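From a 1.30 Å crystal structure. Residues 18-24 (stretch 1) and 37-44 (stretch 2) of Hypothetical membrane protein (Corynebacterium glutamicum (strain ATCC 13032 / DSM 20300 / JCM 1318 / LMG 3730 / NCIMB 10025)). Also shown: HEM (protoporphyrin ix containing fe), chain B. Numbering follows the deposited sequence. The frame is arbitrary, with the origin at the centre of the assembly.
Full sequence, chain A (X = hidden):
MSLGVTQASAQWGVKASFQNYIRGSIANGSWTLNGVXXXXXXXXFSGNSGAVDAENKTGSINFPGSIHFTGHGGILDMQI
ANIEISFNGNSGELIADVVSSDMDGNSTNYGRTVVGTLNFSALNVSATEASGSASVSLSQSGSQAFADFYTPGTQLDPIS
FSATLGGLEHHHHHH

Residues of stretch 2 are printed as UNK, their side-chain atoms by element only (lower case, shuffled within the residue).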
# COMPACT_ATOMS: atom_id res chain seq x y z
N PHE A 18 9.74 8.14 4.82
CA PHE A 18 9.57 7.19 5.91
C PHE A 18 10.62 6.09 5.87
O PHE A 18 11.19 5.74 6.90
CB PHE A 18 8.16 6.59 5.88
CG PHE A 18 7.86 5.71 7.06
CD1 PHE A 18 7.79 6.26 8.33
CD2 PHE A 18 7.63 4.35 6.90
CE1 PHE A 18 7.50 5.47 9.44
CE2 PHE A 18 7.34 3.55 8.00
CZ PHE A 18 7.28 4.12 9.27
N GLN A 19 10.92 5.55 4.68
CA GLN A 19 12.00 4.58 4.56
C GLN A 19 13.31 5.16 5.09
O GLN A 19 14.04 4.50 5.83
CB GLN A 19 12.22 4.19 3.11
CG GLN A 19 11.16 3.31 2.49
CD GLN A 19 11.48 3.04 1.03
OE1 GLN A 19 12.64 3.02 0.63
NE2 GLN A 19 10.44 2.87 0.22
N ASN A 20 13.63 6.38 4.68
CA ASN A 20 14.91 6.97 5.05
C ASN A 20 14.95 7.28 6.53
O ASN A 20 16.01 7.17 7.15
CB ASN A 20 15.18 8.21 4.20
CG ASN A 20 15.29 7.87 2.72
OD1 ASN A 20 15.58 6.73 2.36
ND2 ASN A 20 15.08 8.86 1.86
N TYR A 21 13.81 7.64 7.11
CA TYR A 21 13.72 7.81 8.56
C TYR A 21 13.93 6.48 9.28
O TYR A 21 14.72 6.39 10.22
CB TYR A 21 12.36 8.42 8.90
CG TYR A 21 11.94 8.26 10.33
CD1 TYR A 21 12.61 8.92 11.35
CD2 TYR A 21 10.87 7.44 10.67
CE1 TYR A 21 12.22 8.77 12.66
CE2 TYR A 21 10.46 7.29 11.97
CZ TYR A 21 11.15 7.95 12.96
OH TYR A 21 10.77 7.79 14.26
N ILE A 22 13.22 5.43 8.84
CA ILE A 22 13.34 4.13 9.50
C ILE A 22 14.79 3.66 9.51
O ILE A 22 15.29 3.17 10.53
CB ILE A 22 12.41 3.10 8.82
CG1 ILE A 22 10.95 3.41 9.15
CG2 ILE A 22 12.81 1.69 9.22
CD1 ILE A 22 10.56 3.17 10.60
N ARG A 23 15.48 3.79 8.39
CA ARG A 23 16.85 3.30 8.26
C ARG A 23 17.89 4.30 8.73
O ARG A 23 19.07 3.97 8.77
CB ARG A 23 17.12 2.88 6.81
CG ARG A 23 16.21 1.76 6.34
CD ARG A 23 16.73 1.02 5.12
NE ARG A 23 16.56 1.78 3.88
CZ ARG A 23 16.82 1.28 2.68
NH1 ARG A 23 17.24 0.02 2.55
NH2 ARG A 23 16.64 2.03 1.60
N GLY A 24 17.46 5.51 9.12
CA GLY A 24 18.37 6.57 9.49
C GLY A 24 18.79 6.51 10.95
O GLY A 24 18.48 5.58 11.69
N UNK A 37 8.91 -8.09 -2.04
CA UNK A 37 10.26 -7.74 -2.41
C UNK A 37 10.55 -6.25 -2.26
O UNK A 37 9.73 -5.48 -1.76
N UNK A 38 11.72 -5.85 -2.74
CA UNK A 38 12.15 -4.46 -2.61
C UNK A 38 13.15 -4.12 -3.71
O UNK A 38 14.16 -4.81 -3.86
c UNK A 38 12.40 -0.48 -0.46
c UNK A 38 14.73 -0.99 -0.71
c UNK A 38 13.72 -0.07 -0.47
c UNK A 38 12.09 -1.82 -0.71
c UNK A 38 12.76 -4.19 -1.23
c UNK A 38 13.09 -2.75 -0.96
c UNK A 38 14.41 -2.32 -0.97
N UNK A 39 12.88 -3.05 -4.45
CA UNK A 39 13.71 -2.60 -5.56
C UNK A 39 13.25 -1.19 -5.91
O UNK A 39 12.07 -0.86 -5.75
c UNK A 39 14.71 -3.47 -7.73
o UNK A 39 15.84 -3.18 -7.27
c UNK A 39 13.54 -3.52 -6.77
o UNK A 39 14.50 -3.72 -8.93
N UNK A 40 14.18 -0.36 -6.40
CA UNK A 40 13.86 1.02 -6.77
C UNK A 40 13.23 1.79 -5.61
O UNK A 40 12.37 2.65 -5.83
c UNK A 40 12.96 1.07 -8.02
c UNK A 40 12.78 2.49 -8.56
o UNK A 40 13.74 3.24 -8.67
n UNK A 40 11.54 2.85 -8.87
N UNK A 41 13.62 1.48 -4.38
CA UNK A 41 13.03 2.12 -3.20
C UNK A 41 11.51 1.93 -3.15
O UNK A 41 10.78 2.78 -2.64
o UNK A 41 15.61 5.75 -3.98
c UNK A 41 13.45 3.59 -3.06
c UNK A 41 14.94 3.72 -2.94
n UNK A 41 15.50 5.72 -1.74
c UNK A 41 15.38 5.15 -2.93
N UNK A 42 11.04 0.81 -3.70
CA UNK A 42 9.62 0.48 -3.71
C UNK A 42 9.47 -0.97 -3.26
O UNK A 42 10.18 -1.85 -3.74
c UNK A 42 9.00 0.63 -5.10
o UNK A 42 9.04 1.68 -7.97
c UNK A 42 9.02 2.05 -5.62
n UNK A 42 7.23 2.68 -7.10
c UNK A 42 8.43 2.13 -7.00
N UNK A 43 8.53 -1.20 -2.35
CA UNK A 43 8.14 -2.57 -2.05
C UNK A 43 7.45 -3.18 -3.26
O UNK A 43 6.74 -2.50 -4.02
c UNK A 43 7.29 -2.59 -0.78
c UNK A 43 9.52 -0.89 2.49
c UNK A 43 9.01 -2.75 1.04
c UNK A 43 7.83 -0.68 0.78
c UNK A 43 8.56 -0.13 1.83
c UNK A 43 8.03 -2.00 0.39
c UNK A 43 9.74 -2.21 2.09
N UNK A 44 7.71 -4.47 -3.48
CA UNK A 44 7.34 -5.18 -4.70
C UNK A 44 6.32 -6.24 -4.33
O UNK A 44 6.62 -7.15 -3.53
c UNK A 44 9.69 -4.82 -5.65
c UNK A 44 9.40 -3.95 -6.85
c UNK A 44 8.57 -5.81 -5.35
n UNK A 44 9.78 -2.68 -6.77
o UNK A 44 8.86 -4.41 -7.85
CHA HEM B . 9.75 11.33 12.48
CHB HEM B . 11.13 10.78 17.09
CHC HEM B . 8.23 6.92 17.47
CHD HEM B . 6.58 7.71 13.01
C1A HEM B . 10.40 11.50 13.68
C2A HEM B . 11.43 12.48 13.96
C3A HEM B . 11.82 12.34 15.23
C4A HEM B . 11.03 11.26 15.80
CMA HEM B . 12.91 13.15 15.98
CAA HEM B . 11.99 13.45 12.91
CBA HEM B . 12.96 12.62 12.06
CGA HEM B . 13.54 13.41 10.92
O1A HEM B . 12.95 14.44 10.53
O2A HEM B . 14.59 12.99 10.38
C1B HEM B . 10.51 9.65 17.58
C2B HEM B . 10.77 9.02 18.86
C3B HEM B . 9.96 7.96 18.97
C4B HEM B . 9.18 7.88 17.76
CMB HEM B . 11.80 9.57 19.86
CAB HEM B . 9.81 6.92 20.11
CBB HEM B . 10.58 6.85 21.21
C1C HEM B . 7.50 6.81 16.31
C2C HEM B . 6.43 5.86 16.08
C3C HEM B . 5.98 6.05 14.84
C4C HEM B . 6.73 7.15 14.25
CMC HEM B . 5.94 4.80 17.09
CAC HEM B . 4.84 5.25 14.17
CBC HEM B . 4.93 4.85 12.89
C1D HEM B . 7.28 8.77 12.49
C2D HEM B . 7.08 9.35 11.19
C3D HEM B . 7.95 10.34 11.04
C4D HEM B . 8.75 10.43 12.24
CMD HEM B . 6.02 8.88 10.17
CAD HEM B . 8.12 11.24 9.79
CBD HEM B . 9.23 10.61 8.93
CGD HEM B . 9.36 11.38 7.64
O1D HEM B . 10.08 12.41 7.62
O2D HEM B . 8.75 10.96 6.63
NA HEM B . 10.18 10.76 14.83
NB HEM B . 9.54 8.92 16.92
NC HEM B . 7.66 7.59 15.17
ND HEM B . 8.31 9.45 13.12
FE HEM B . 9.14 8.98 14.91
O HOH W 1 15.03 4.40 0.84
O HOH W 2 15.51 8.59 -1.08

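Position 37 has no side-chain atoms. It lies out of reach of stretch 1. Its backbone N donates to the O of position 44 at 2.9 Å, and its O accepts from the N of position 44 at 2.8 Å. With no CB, it is Gly37.

Position 38 carries seven carbons: one CB, then a ring of six. No oxygen sits on the ring, which excludes tyrosine. The CA-to-CB bond points toward the helix. The carbon at the ring tip lies near Gln19 and Arg23. This is Phe38. Its CZ is 3.5 Å from Gln19 OE1, which sits at the ring edge, and 4.1 Å from Arg23 NH2.

Position 39 has two carbons, the second carrying two oxygens. That is a short carboxylate, out of reach of stretch 1: Asp39.

Position 40 has two carbons, the second carrying one oxygen and one nitrogen. It is out of reach of the helix: Asn40.

Position 41 has three carbons, the third carrying one oxygen and one nitrogen. The backbone O of position 41 accepts a hydrogen bond from Gln19 NE2 at 2.9 Å, with an angle of 168°. The longer amide makes it Gln41.

Position 42 again has three carbons ending in one oxygen and one nitrogen. Its CA-to-CB bond points away from the helix. It is Gln42. Its OE1 accepts from Asn40 ND2 at 2.9 Å, while its backbone N and O pair with Asp39.

Position 43 has one carbon and a six-carbon ring. The CA-to-CB bond runs sideways, but a ring carbon comes near Gln19. It is Phe43; its CE2 is 3.9 Å from Gln19 NE2.

Position 44 has three carbons, the third carrying one oxygen and one nitrogen. It is out of reach of the helix: Gln44. Its NE2 donates to Gln42 O at 3.2 Å and, weakly, to Asp39 O at 3.1 Å.

The contact is small, burying 237 Å² in all, and centres on Gln19. The paired strands flank the turn, and there Gln41 O meets Gln19 NE2 in a nearly straight hydrogen bond. Phe38 and Phe43 pack near the same amide. Water 1 extends the contact: it donates to Gln19 OE1 and Asn20 OD1 and accepts from Arg23 NH2 and Gln41 NE2. Water 2 also joins Asn20 ND2 to Gln41 NE2. The heme lies apart from this contact, its iron bound by Tyr21 OH at 2.1 Å from FE.

Stretch 2 (37-44) GFDNQQFQ
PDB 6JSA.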